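Local coordinates for Hydrogenase/urease maturation factor HypB (Helicobacter pylori, PDB 4LPS), which binds and slowly hydrolyses GTP and binds nickel or zinc, serving to insert nickel during maturation of [NiFe] hydrogenase and also needed for urease maturation, at residues F51-S54 against G58-T61; I134-V137 against C142-S145; E78-L81 against R85-D88; M62-A67 against A87-K92. One frame throughout, in Å; residues are numbered along the deposited sequence.

Contact 1. Residues F51-S54 against G58-T61. With MG (magnesium ion), chain C; GDP (guanosine-5'-diphosphate), chain D; PO4 (phosphate ion), chain E.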
loop_
_atom_site.group_PDB
_atom_site.type_symbol
_atom_site.label_atom_id
_atom_site.label_comp_id
_atom_site.label_asym_id
_atom_site.label_seq_id
_atom_site.Cartn_x
_atom_site.Cartn_y
_atom_site.Cartn_z
ATOM N N PHE A 51 1.190 -1.054 -0.617
ATOM C CA PHE A 51 0.268 -1.249 0.499
ATOM C C PHE A 51 0.196 -2.709 0.931
ATOM O O PHE A 51 -0.103 -3.593 0.127
ATOM C CB PHE A 51 -1.125 -0.736 0.137
ATOM C CG PHE A 51 -1.237 0.759 0.151
ATOM C CD1 PHE A 51 -1.453 1.443 1.341
ATOM C CD2 PHE A 51 -1.122 1.486 -1.025
ATOM C CE1 PHE A 51 -1.553 2.829 1.356
ATOM C CE2 PHE A 51 -1.223 2.869 -1.019
ATOM C CZ PHE A 51 -1.441 3.541 0.171
ATOM N N MET A 52 0.465 -2.949 2.210
ATOM C CA MET A 52 0.452 -4.293 2.764
ATOM C C MET A 52 -0.487 -4.376 3.958
ATOM O O MET A 52 -0.621 -3.417 4.717
ATOM C CB MET A 52 1.870 -4.698 3.160
ATOM C CG MET A 52 2.786 -4.925 1.967
ATOM S SD MET A 52 4.508 -5.106 2.453
ATOM C CE MET A 52 4.812 -3.491 3.171
ATOM N N SER A 53 -1.159 -5.516 4.097
ATOM C CA SER A 53 -2.060 -5.749 5.220
ATOM C C SER A 53 -2.499 -7.203 5.239
ATOM O O SER A 53 -2.161 -7.969 4.339
ATOM C CB SER A 53 -3.289 -4.841 5.135
ATOM O OG SER A 53 -4.232 -5.365 4.217
ATOM N N SER A 54 -3.270 -7.570 6.256
ATOM C CA SER A 54 -3.974 -8.843 6.257
ATOM C C SER A 54 -5.032 -8.822 5.162
ATOM O O SER A 54 -5.414 -7.748 4.693
ATOM C CB SER A 54 -4.633 -9.110 7.613
ATOM O OG SER A 54 -3.701 -9.027 8.672
ATOM N N GLY A 58 -9.026 -3.554 4.229
ATOM C CA GLY A 58 -9.626 -2.394 3.592
ATOM C C GLY A 58 -8.815 -1.701 2.507
ATOM O O GLY A 58 -9.072 -0.537 2.201
ATOM N N LYS A 59 -7.840 -2.401 1.931
ATOM C CA LYS A 59 -6.980 -1.827 0.890
ATOM C C LYS A 59 -7.729 -1.376 -0.368
ATOM O O LYS A 59 -7.587 -0.231 -0.802
ATOM C CB LYS A 59 -5.888 -2.826 0.492
ATOM C CG LYS A 59 -4.942 -3.203 1.619
ATOM C CD LYS A 59 -3.794 -4.068 1.113
ATOM C CE LYS A 59 -4.274 -5.435 0.646
ATOM N NZ LYS A 59 -5.149 -6.108 1.650
ATOM N N THR A 60 -8.496 -2.280 -0.968
ATOM C CA THR A 60 -9.202 -1.966 -2.207
ATOM C C THR A 60 -10.232 -0.855 -1.999
ATOM O O THR A 60 -10.364 0.040 -2.837
ATOM C CB THR A 60 -9.899 -3.207 -2.792
ATOM O OG1 THR A 60 -8.920 -4.213 -3.084
ATOM C CG2 THR A 60 -10.649 -2.852 -4.073
ATOM N N THR A 61 -10.949 -0.909 -0.879
ATOM C CA THR A 61 -11.943 0.113 -0.557
ATOM C C THR A 61 -11.281 1.478 -0.440
ATOM O O THR A 61 -11.810 2.481 -0.925
ATOM C CB THR A 61 -12.688 -0.204 0.756
ATOM O OG1 THR A 61 -13.410 -1.436 0.618
ATOM C CG2 THR A 61 -13.662 0.914 1.107
HETATM MG MG MG C . -8.265 -6.151 -1.969
HETATM P PB GDP D . -8.989 -5.637 1.239
HETATM O O1B GDP D . -9.280 -7.109 1.086
HETATM O O2B GDP D . -8.741 -5.004 -0.107
HETATM O O3B GDP D . -7.758 -5.430 2.086
HETATM O O3A GDP D . -10.226 -4.923 1.972
HETATM P PA GDP D . -11.650 -4.667 1.261
HETATM O O1A GDP D . -11.639 -3.340 0.548
HETATM O O2A GDP D . -12.027 -5.787 0.326
HETATM O "O5'" GDP D . -12.634 -4.576 2.518
HETATM C "C5'" GDP D . -13.118 -5.759 3.150
HETATM C "C4'" GDP D . -14.406 -5.421 3.886
HETATM O "O4'" GDP D . -14.170 -4.349 4.800
HETATM C "C3'" GDP D . -15.469 -4.937 2.918
HETATM O "O3'" GDP D . -16.722 -5.491 3.332
HETATM C "C2'" GDP D . -15.519 -3.438 3.101
HETATM O "O2'" GDP D . -16.845 -2.951 2.902
HETATM C "C1'" GDP D . -15.100 -3.290 4.550
HETATM N N9 GDP D . -14.444 -1.994 4.836
HETATM C C8 GDP D . -13.432 -1.407 4.168
HETATM N N7 GDP D . -13.091 -0.234 4.758
HETATM C C5 GDP D . -13.886 -0.068 5.835
HETATM C C6 GDP D . -14.064 0.942 6.905
HETATM O O6 GDP D . -13.356 1.968 6.943
HETATM N N1 GDP D . -15.005 0.724 7.833
HETATM C C2 GDP D . -15.783 -0.375 7.815
HETATM N N2 GDP D . -16.718 -0.538 8.781
HETATM N N3 GDP D . -15.676 -1.339 6.869
HETATM C C4 GDP D . -14.765 -1.237 5.879
HETATM P P PO4 E . -6.696 -8.870 -0.204
HETATM O O1 PO4 E . -5.466 -9.102 -1.046
HETATM O O2 PO4 E . -7.613 -7.923 -0.933
HETATM O O3 PO4 E . -7.402 -10.182 0.024
HETATM O O4 PO4 E . -6.290 -8.275 1.117
HETATM O O HOH W 1 -10.320 -7.014 -1.574
#
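The ammonium of Lys59 meets the hydroxyl of Ser53, with NZ giving a hydrogen bond to OG at 2.8 Å. That hydroxyl passes its own proton on to the next carbonyl, Ser53 OG to Ser54 O at 2.7 Å, and so acts as acceptor toward the lysine. Two anions share the same ammonium: NZ donates to GDP O3B at 2.7 Å and to O4 of a phosphate ion that probably came from the crystallisation liquor. Lys59 reaches all three because its chain is bent about CG-CD and again about CD-CE (chi3 -67°, chi4 -50°), turning NZ between Ser53 and the beta phosphate. On the way, CD runs past Phe51 O at 3.8 Å, so the aliphatic part packs on the end of strand 47-52.

Behind the lysine, the first turn of helix 59-66 wraps the diphosphate with backbone N-H groups. Gly58, the N-cap residue, and Lys59 both donate from N to O3B, while Thr60 N runs almost straight to O2B at 2.9 Å. Thr61 holds the alpha phosphate with N and with OG1, the latter 2.6 Å from O1A. Thr60 OG1 binds magnesium at 2.3 Å, in a shell completed by GDP O2B, a phosphate oxygen, water 1, Asp86 and Glu135.

This is the P-loop (Walker A) of a GTPase. Helix N terminus, lysine and metal converge on the beta phosphate and probably offset its negative charge.

Contact 2. Residues I134-V137 against C142-S145. With MG (magnesium ion), chain C; NI (nickel (II) ion), chain F.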
loop_
_atom_site.group_PDB
_atom_site.type_symbol
_atom_site.label_atom_id
_atom_site.label_comp_id
_atom_site.label_asym_id
_atom_site.label_seq_id
_atom_site.Cartn_x
_atom_site.Cartn_y
_atom_site.Cartn_z
ATOM N N ILE A 134 0.868 -0.160 -5.631
ATOM C CA ILE A 134 0.898 -1.610 -5.544
ATOM C C ILE A 134 0.062 -2.074 -4.358
ATOM O O ILE A 134 0.374 -1.747 -3.209
ATOM C CB ILE A 134 2.347 -2.134 -5.402
ATOM C CG1 ILE A 134 3.187 -1.703 -6.609
ATOM C CG2 ILE A 134 2.369 -3.647 -5.250
ATOM C CD1 ILE A 134 4.675 -1.915 -6.426
ATOM N N GLU A 135 -1.014 -2.807 -4.629
ATOM C CA GLU A 135 -1.746 -3.466 -3.555
ATOM C C GLU A 135 -1.267 -4.902 -3.440
ATOM O O GLU A 135 -1.547 -5.739 -4.299
ATOM C CB GLU A 135 -3.264 -3.412 -3.774
ATOM C CG GLU A 135 -4.035 -3.945 -2.564
ATOM C CD GLU A 135 -5.531 -4.042 -2.775
ATOM O OE1 GLU A 135 -6.122 -5.067 -2.372
ATOM O OE2 GLU A 135 -6.122 -3.099 -3.338
ATOM N N ASN A 136 -0.514 -5.172 -2.381
ATOM C CA ASN A 136 0.108 -6.472 -2.203
ATOM C C ASN A 136 -0.890 -7.558 -1.816
ATOM O O ASN A 136 -2.024 -7.268 -1.427
ATOM C CB ASN A 136 1.211 -6.385 -1.148
ATOM C CG ASN A 136 2.446 -7.167 -1.534
ATOM O OD1 ASN A 136 2.359 -8.339 -1.907
ATOM N ND2 ASN A 136 3.607 -6.523 -1.457
ATOM N N VAL A 137 -0.459 -8.808 -1.958
ATOM C CA VAL A 137 -1.217 -9.965 -1.497
ATOM C C VAL A 137 -1.551 -9.827 -0.014
ATOM O O VAL A 137 -0.701 -9.416 0.782
ATOM C CB VAL A 137 -0.432 -11.273 -1.727
ATOM C CG1 VAL A 137 -1.222 -12.476 -1.228
ATOM C CG2 VAL A 137 -0.090 -11.428 -3.204
ATOM N N CYS A 142 4.983 -12.465 4.812
ATOM C CA CYS A 142 5.939 -12.603 3.711
ATOM C C CYS A 142 6.200 -11.363 2.838
ATOM O O CYS A 142 7.327 -11.180 2.377
ATOM C CB CYS A 142 5.495 -13.751 2.804
ATOM S SG CYS A 142 5.325 -15.324 3.673
ATOM N N PRO A 143 5.182 -10.513 2.592
ATOM C CA PRO A 143 5.539 -9.346 1.774
ATOM C C PRO A 143 6.520 -8.387 2.457
ATOM O O PRO A 143 7.117 -7.552 1.778
ATOM C CB PRO A 143 4.187 -8.662 1.525
ATOM C CG PRO A 143 3.169 -9.734 1.730
ATOM C CD PRO A 143 3.726 -10.595 2.818
ATOM N N SER A 144 6.705 -8.522 3.768
ATOM C CA SER A 144 7.681 -7.708 4.490
ATOM C C SER A 144 9.128 -8.041 4.118
ATOM O O SER A 144 10.055 -7.330 4.512
ATOM C CB SER A 144 7.491 -7.870 6.002
ATOM O OG SER A 144 7.963 -9.128 6.449
ATOM N N SER A 145 9.321 -9.121 3.365
ATOM C CA SER A 145 10.661 -9.577 3.005
ATOM C C SER A 145 11.030 -9.306 1.547
ATOM O O SER A 145 12.094 -9.726 1.093
ATOM C CB SER A 145 10.794 -11.074 3.286
ATOM O OG SER A 145 10.794 -11.337 4.679
HETATM MG MG MG C . -8.265 -6.151 -1.969
HETATM NI NI NI F . 4.050 -16.918 3.055
HETATM O O HOH W 1 -10.320 -7.014 -1.574
#
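Pro143 lays its CB over the plane of the Asn136 amide, almost equally far from CG, OD1 and ND2, with CB to ND2 at 3.7 Å and CB to OD1 at 3.9 Å. The two side chains slant across one another. Asn136 has an unusual first torsion, chi1 -139°, away from any staggered position, and bonds at both ends of the amide hold it there. OD1 takes Val137 N at 2.9 Å in the carbonyl plane, on a lone pair, and also receives Leu108 N; ND2 donates to Asn50 OD1. CG of the proline lies 4.0 Å from Val137 O.

Segment 134-137 runs off the end of strand 131-135, with the ExxG sequence typical of G3E GTPases starting at Glu135, and 142-145 is a short 3-10 turn in the loop that follows. Metals lie beyond both ends of the contact. Glu135, with CG anti to its own N (chi1 -173°) and an extended chain, reaches magnesium with OE1 at 2.4 Å. Cys142 turns SG beside its backbone N (chi1 -57°) and binds nickel at 2.1 Å, alongside Cys106. His107, inferred to be a nickel ligand as well, touches Pro143.

Contact 3. Residues E78-L81 against R85-D88. With MG (magnesium ion), chain C.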
loop_
_atom_site.group_PDB
_atom_site.type_symbol
_atom_site.label_atom_id
_atom_site.label_comp_id
_atom_site.label_asym_id
_atom_site.label_seq_id
_atom_site.Cartn_x
_atom_site.Cartn_y
_atom_site.Cartn_z
ATOM N N GLU A 78 -2.397 -4.809 -8.928
ATOM C CA GLU A 78 -3.089 -5.613 -7.920
ATOM C C GLU A 78 -2.462 -6.985 -7.768
ATOM O O GLU A 78 -2.251 -7.686 -8.759
ATOM C CB GLU A 78 -4.569 -5.780 -8.281
ATOM C CG GLU A 78 -5.459 -4.623 -7.873
ATOM C CD GLU A 78 -5.701 -4.572 -6.382
ATOM O OE1 GLU A 78 -6.260 -3.561 -5.914
ATOM O OE2 GLU A 78 -5.344 -5.542 -5.677
ATOM N N GLY A 79 -2.148 -7.359 -6.531
ATOM C CA GLY A 79 -1.604 -8.677 -6.268
ATOM C C GLY A 79 -2.580 -9.585 -5.544
ATOM O O GLY A 79 -2.965 -9.320 -4.404
ATOM N N ASP A 80 -2.989 -10.655 -6.215
ATOM C CA ASP A 80 -3.838 -11.670 -5.602
ATOM C C ASP A 80 -3.397 -13.043 -6.077
ATOM O O ASP A 80 -2.679 -13.158 -7.070
ATOM C CB ASP A 80 -5.318 -11.435 -5.919
ATOM C CG ASP A 80 -5.921 -10.321 -5.082
ATOM O OD1 ASP A 80 -5.999 -10.486 -3.848
ATOM O OD2 ASP A 80 -6.326 -9.287 -5.655
ATOM N N LEU A 81 -3.813 -14.082 -5.360
ATOM C CA LEU A 81 -3.589 -15.446 -5.814
ATOM C C LEU A 81 -4.388 -15.729 -7.083
ATOM O O LEU A 81 -3.827 -16.173 -8.087
ATOM C CB LEU A 81 -3.961 -16.449 -4.718
ATOM C CG LEU A 81 -2.871 -16.890 -3.735
ATOM C CD1 LEU A 81 -2.206 -15.697 -3.072
ATOM C CD2 LEU A 81 -3.462 -17.820 -2.682
ATOM N N ARG A 85 -10.981 -9.793 -8.975
ATOM C CA ARG A 85 -12.060 -9.171 -8.215
ATOM C C ARG A 85 -11.682 -7.761 -7.764
ATOM O O ARG A 85 -12.479 -6.836 -7.912
ATOM C CB ARG A 85 -12.463 -10.037 -7.014
ATOM C CG ARG A 85 -13.539 -11.080 -7.343
ATOM C CD ARG A 85 -13.603 -12.223 -6.341
ATOM N NE ARG A 85 -14.675 -13.160 -6.680
ATOM C CZ ARG A 85 -15.188 -14.057 -5.842
ATOM N NH1 ARG A 85 -14.735 -14.146 -4.599
ATOM N NH2 ARG A 85 -16.160 -14.863 -6.245
ATOM N N ASP A 86 -10.487 -7.595 -7.207
ATOM C CA ASP A 86 -10.053 -6.274 -6.765
ATOM C C ASP A 86 -9.825 -5.331 -7.949
ATOM O O ASP A 86 -10.227 -4.169 -7.909
ATOM C CB ASP A 86 -8.789 -6.373 -5.908
ATOM C CG ASP A 86 -9.033 -7.092 -4.597
ATOM O OD1 ASP A 86 -10.180 -7.052 -4.105
ATOM O OD2 ASP A 86 -8.077 -7.684 -4.050
ATOM N N ALA A 87 -9.177 -5.833 -8.995
ATOM C CA ALA A 87 -8.872 -5.025 -10.173
ATOM C C ALA A 87 -10.144 -4.524 -10.847
ATOM O O ALA A 87 -10.208 -3.379 -11.301
ATOM C CB ALA A 87 -8.028 -5.820 -11.158
ATOM N N ASP A 88 -11.146 -5.394 -10.924
ATOM C CA ASP A 88 -12.437 -5.040 -11.507
ATOM C C ASP A 88 -13.161 -3.955 -10.715
ATOM O O ASP A 88 -13.725 -3.032 -11.302
ATOM C CB ASP A 88 -13.333 -6.274 -11.622
ATOM C CG ASP A 88 -13.005 -7.124 -12.832
ATOM O OD1 ASP A 88 -12.423 -6.587 -13.798
ATOM O OD2 ASP A 88 -13.340 -8.329 -12.821
HETATM MG MG MG C . -8.265 -6.151 -1.969
HETATM O O HOH W 2 -8.391 -9.710 -6.999
HETATM O O HOH W 1 -10.320 -7.014 -1.574
#
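Two carboxylate oxygens, Asp80 OD2 and Asp86 OD2, lie 2.9 Å apart although both are acceptors. The side chains cross at about a right angle and their carboxylate planes are turned 52° from each other. Neighbours on both sides probably ease the like charges. Asp86 OD2 also binds magnesium, at a rather long 2.6 Å, while Asp80 OD2 receives a hydrogen bond from Gln99 NE2. Water 2 joins the two aspartates a second way, taking Asp86 N at 3.0 Å and lying against Asp80 OD2.

Strand 74-80 and helix 85-91 are the first two elements of a beta-alpha-beta unit completed by strand 97-101, and this contact sits at their turn, where the strand ends and the helix starts. The first helical turn thereby brings Asp86 to the magnesium site, which Thr60 and Glu135 share. OD1 of Asp86 faces water 1, itself a magnesium ligand.

Glu78 fills the inner side. A bend at its CB-CG bond (chi2 -73°) folds the carboxylate toward the metal site and across the Asp86 side chain, with OE2 lying 3.6 Å from Asp86 CB. Its CG packs on the helix backbone, 4.1 Å from Ala87 N. Another close pair of acidic oxygens is found here, for Glu78 OE1 lies near Glu135 OE2 on the neighbouring strand 131-135.

Contact 4. Residues M62-A67 against A87-K92. With GDP (guanosine-5'-diphosphate), chain D.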
loop_
_atom_site.group_PDB
_atom_site.type_symbol
_atom_site.label_atom_id
_atom_site.label_comp_id
_atom_site.label_asym_id
_atom_site.label_seq_id
_atom_site.Cartn_x
_atom_site.Cartn_y
_atom_site.Cartn_z
ATOM N N MET A 62 -10.118 1.507 0.202
ATOM C CA MET A 62 -9.361 2.744 0.353
ATOM C C MET A 62 -8.987 3.341 -1.000
ATOM O O MET A 62 -9.135 4.546 -1.217
ATOM C CB MET A 62 -8.098 2.500 1.173
ATOM C CG MET A 62 -7.315 3.763 1.466
ATOM S SD MET A 62 -5.731 3.380 2.228
ATOM C CE MET A 62 -4.921 2.571 0.849
ATOM N N LEU A 63 -8.495 2.497 -1.903
ATOM C CA LEU A 63 -8.118 2.944 -3.239
ATOM C C LEU A 63 -9.335 3.431 -4.021
ATOM O O LEU A 63 -9.246 4.411 -4.761
ATOM C CB LEU A 63 -7.402 1.825 -4.004
ATOM C CG LEU A 63 -6.063 1.353 -3.426
ATOM C CD1 LEU A 63 -5.464 0.252 -4.276
ATOM C CD2 LEU A 63 -5.091 2.516 -3.325
ATOM N N GLU A 64 -10.463 2.739 -3.867
ATOM C CA GLU A 64 -11.718 3.178 -4.477
ATOM C C GLU A 64 -12.082 4.587 -4.019
ATOM O O GLU A 64 -12.518 5.417 -4.816
ATOM C CB GLU A 64 -12.858 2.211 -4.140
ATOM C CG GLU A 64 -12.814 0.875 -4.873
ATOM C CD GLU A 64 -13.873 -0.095 -4.375
ATOM O OE1 GLU A 64 -14.052 -0.201 -3.143
ATOM O OE2 GLU A 64 -14.532 -0.745 -5.214
ATOM N N ASN A 65 -11.896 4.847 -2.728
ATOM C CA ASN A 65 -12.188 6.157 -2.156
ATOM C C ASN A 65 -11.172 7.225 -2.568
ATOM O O ASN A 65 -11.520 8.397 -2.715
ATOM C CB ASN A 65 -12.255 6.057 -0.630
ATOM C CG ASN A 65 -13.511 5.355 -0.147
ATOM O OD1 ASN A 65 -14.557 5.421 -0.792
ATOM N ND2 ASN A 65 -13.408 4.661 0.983
ATOM N N LEU A 66 -9.917 6.822 -2.748
ATOM C CA LEU A 66 -8.873 7.749 -3.182
ATOM C C LEU A 66 -9.113 8.232 -4.613
ATOM O O LEU A 66 -8.726 9.342 -4.979
ATOM C CB LEU A 66 -7.491 7.099 -3.070
ATOM C CG LEU A 66 -6.852 7.040 -1.678
ATOM C CD1 LEU A 66 -5.558 6.235 -1.720
ATOM C CD2 LEU A 66 -6.595 8.441 -1.148
ATOM N N ALA A 67 -9.744 7.388 -5.421
ATOM C CA ALA A 67 -10.068 7.736 -6.802
ATOM C C ALA A 67 -11.014 8.931 -6.911
ATOM O O ALA A 67 -11.159 9.515 -7.988
ATOM C CB ALA A 67 -10.670 6.537 -7.505
ATOM N N ALA A 87 -9.177 -5.833 -8.995
ATOM C CA ALA A 87 -8.872 -5.025 -10.173
ATOM C C ALA A 87 -10.144 -4.524 -10.847
ATOM O O ALA A 87 -10.208 -3.379 -11.301
ATOM C CB ALA A 87 -8.028 -5.820 -11.158
ATOM N N ASP A 88 -11.146 -5.394 -10.924
ATOM C CA ASP A 88 -12.437 -5.040 -11.507
ATOM C C ASP A 88 -13.161 -3.955 -10.715
ATOM O O ASP A 88 -13.725 -3.032 -11.302
ATOM C CB ASP A 88 -13.333 -6.274 -11.622
ATOM C CG ASP A 88 -13.005 -7.124 -12.832
ATOM O OD1 ASP A 88 -12.423 -6.587 -13.798
ATOM O OD2 ASP A 88 -13.340 -8.329 -12.821
ATOM N N ARG A 89 -13.162 -4.075 -9.390
ATOM C CA ARG A 89 -13.743 -3.040 -8.535
ATOM C C ARG A 89 -13.122 -1.675 -8.817
ATOM O O ARG A 89 -13.818 -0.659 -8.846
ATOM C CB ARG A 89 -13.560 -3.387 -7.055
ATOM C CG ARG A 89 -14.538 -4.421 -6.510
ATOM C CD ARG A 89 -14.065 -4.966 -5.168
ATOM N NE ARG A 89 -14.061 -3.935 -4.130
ATOM C CZ ARG A 89 -13.609 -4.114 -2.891
ATOM N NH1 ARG A 89 -13.647 -3.116 -2.021
ATOM N NH2 ARG A 89 -13.115 -5.287 -2.523
ATOM N N LEU A 90 -11.808 -1.661 -9.016
ATOM C CA LEU A 90 -11.076 -0.422 -9.258
ATOM C C LEU A 90 -11.364 0.139 -10.650
ATOM O O LEU A 90 -11.523 1.350 -10.816
ATOM C CB LEU A 90 -9.575 -0.654 -9.077
ATOM C CG LEU A 90 -9.110 -0.868 -7.632
ATOM C CD1 LEU A 90 -7.632 -1.190 -7.583
ATOM C CD2 LEU A 90 -9.399 0.358 -6.794
ATOM N N ARG A 91 -11.428 -0.742 -11.645
ATOM C CA ARG A 91 -11.690 -0.321 -13.020
ATOM C C ARG A 91 -13.123 0.180 -13.163
ATOM O O ARG A 91 -13.395 1.076 -13.964
ATOM C CB ARG A 91 -11.404 -1.455 -14.011
ATOM C CG ARG A 91 -9.910 -1.735 -14.190
ATOM C CD ARG A 91 -9.615 -2.765 -15.280
ATOM N NE ARG A 91 -10.109 -4.105 -14.967
ATOM C CZ ARG A 91 -9.321 -5.151 -14.734
ATOM N NH1 ARG A 91 -8.002 -5.012 -14.781
ATOM N NH2 ARG A 91 -9.846 -6.338 -14.460
ATOM N N LYS A 92 -14.035 -0.412 -12.397
ATOM C CA LYS A 92 -15.411 0.075 -12.310
ATOM C C LYS A 92 -15.454 1.536 -11.841
ATOM O O LYS A 92 -16.405 2.265 -12.132
ATOM C CB LYS A 92 -16.225 -0.823 -11.368
ATOM C CG LYS A 92 -17.649 -0.353 -11.063
ATOM C CD LYS A 92 -18.489 -0.201 -12.327
ATOM C CE LYS A 92 -19.947 0.107 -12.000
ATOM N NZ LYS A 92 -20.721 -1.125 -11.686
HETATM P PB GDP D . -8.989 -5.637 1.239
HETATM O O1B GDP D . -9.280 -7.109 1.086
HETATM O O2B GDP D . -8.741 -5.004 -0.107
HETATM O O3B GDP D . -7.758 -5.430 2.086
HETATM O O3A GDP D . -10.226 -4.923 1.972
HETATM P PA GDP D . -11.650 -4.667 1.261
HETATM O O1A GDP D . -11.639 -3.340 0.548
HETATM O O2A GDP D . -12.027 -5.787 0.326
HETATM O "O5'" GDP D . -12.634 -4.576 2.518
HETATM C "C5'" GDP D . -13.118 -5.759 3.150
HETATM C "C4'" GDP D . -14.406 -5.421 3.886
HETATM O "O4'" GDP D . -14.170 -4.349 4.800
HETATM C "C3'" GDP D . -15.469 -4.937 2.918
HETATM O "O3'" GDP D . -16.722 -5.491 3.332
HETATM C "C2'" GDP D . -15.519 -3.438 3.101
HETATM O "O2'" GDP D . -16.845 -2.951 2.902
HETATM C "C1'" GDP D . -15.100 -3.290 4.550
HETATM N N9 GDP D . -14.444 -1.994 4.836
HETATM C C8 GDP D . -13.432 -1.407 4.168
HETATM N N7 GDP D . -13.091 -0.234 4.758
HETATM C C5 GDP D . -13.886 -0.068 5.835
HETATM C C6 GDP D . -14.064 0.942 6.905
HETATM O O6 GDP D . -13.356 1.968 6.943
HETATM N N1 GDP D . -15.005 0.724 7.833
HETATM C C2 GDP D . -15.783 -0.375 7.815
HETATM N N2 GDP D . -16.718 -0.538 8.781
HETATM N N3 GDP D . -15.676 -1.339 6.869
HETATM C C4 GDP D . -14.765 -1.237 5.879
HETATM O O HOH W 3 -16.091 -0.601 -7.553
#
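Helices 59-66 and 85-91 lie side by side on the same face of the parallel sheet, the axes of their segments 9.9 Å apart at closest and only 15° from parallel, and Glu64 and Arg89 bridge them on the side away from the sheet. Arg89 NH1 donates to Glu64 OE1 at 3.1 Å in a salt bridge, to which NE adds a weak bond to OE2 at 3.4 Å. The arginine nitrogen reaches OE1 from above the carboxylate plane, and that plane is turned 66° from the guanidinium. Water 3 binds the helices again, giving one proton to Glu64 OE2 (2.8 Å) and the other to Arg89 O.

A bend in the arginine chain at CG-CD (chi3 65°) directs its head past the glutamate to the nucleotide. There NH2 meets GDP O2A at 3.1 Å in an almost straight bond at the guanidinium edge, and NH1 reaches O1A at 3.3 Å. Glu64 is thus a second-shell residue, helping to fix the rotation of an arginine that touches the alpha phosphate.

Beneath this salt bridge the helices meet through leucine. Leu90 CD2 is lodged against Leu63 CB at 3.7 Å and against the CG methylene of Glu64 at 4.0 Å. Both leucines also rest on Val76 of strand 74-80, so the apolar seam lies between helices and sheet. Neighbouring, nearly parallel helices packed over one face of a parallel sheet belong to the alpha-beta-alpha layering of P-loop NTPases.

How the contacts relate
From the N terminus, contact 1 closes the short loop from strand 47-52 into helix 59-66. Contact 4 starts on the remainder of that helix and spans strand 74-80 before returning on helix 85-91. Contact 3 opens within that span, closes the strand-to-helix turn and ends on the same helix, sharing Ala87 and Asp88 with contact 4. Contact 2 follows in series, closing the loop after strand 131-135. That strand stands between strands 47-52 and 74-80 in the sheet: Phe51 N of contact 1 probably hydrogen-bonds to Ile134 O, and Gly79 N of contact 3 to Glu135 O. Contacts 1, 2 and 3 each supply one protein ligand to magnesium, contacts 1 and 4 hold GDP, and contact 2 extends to nickel.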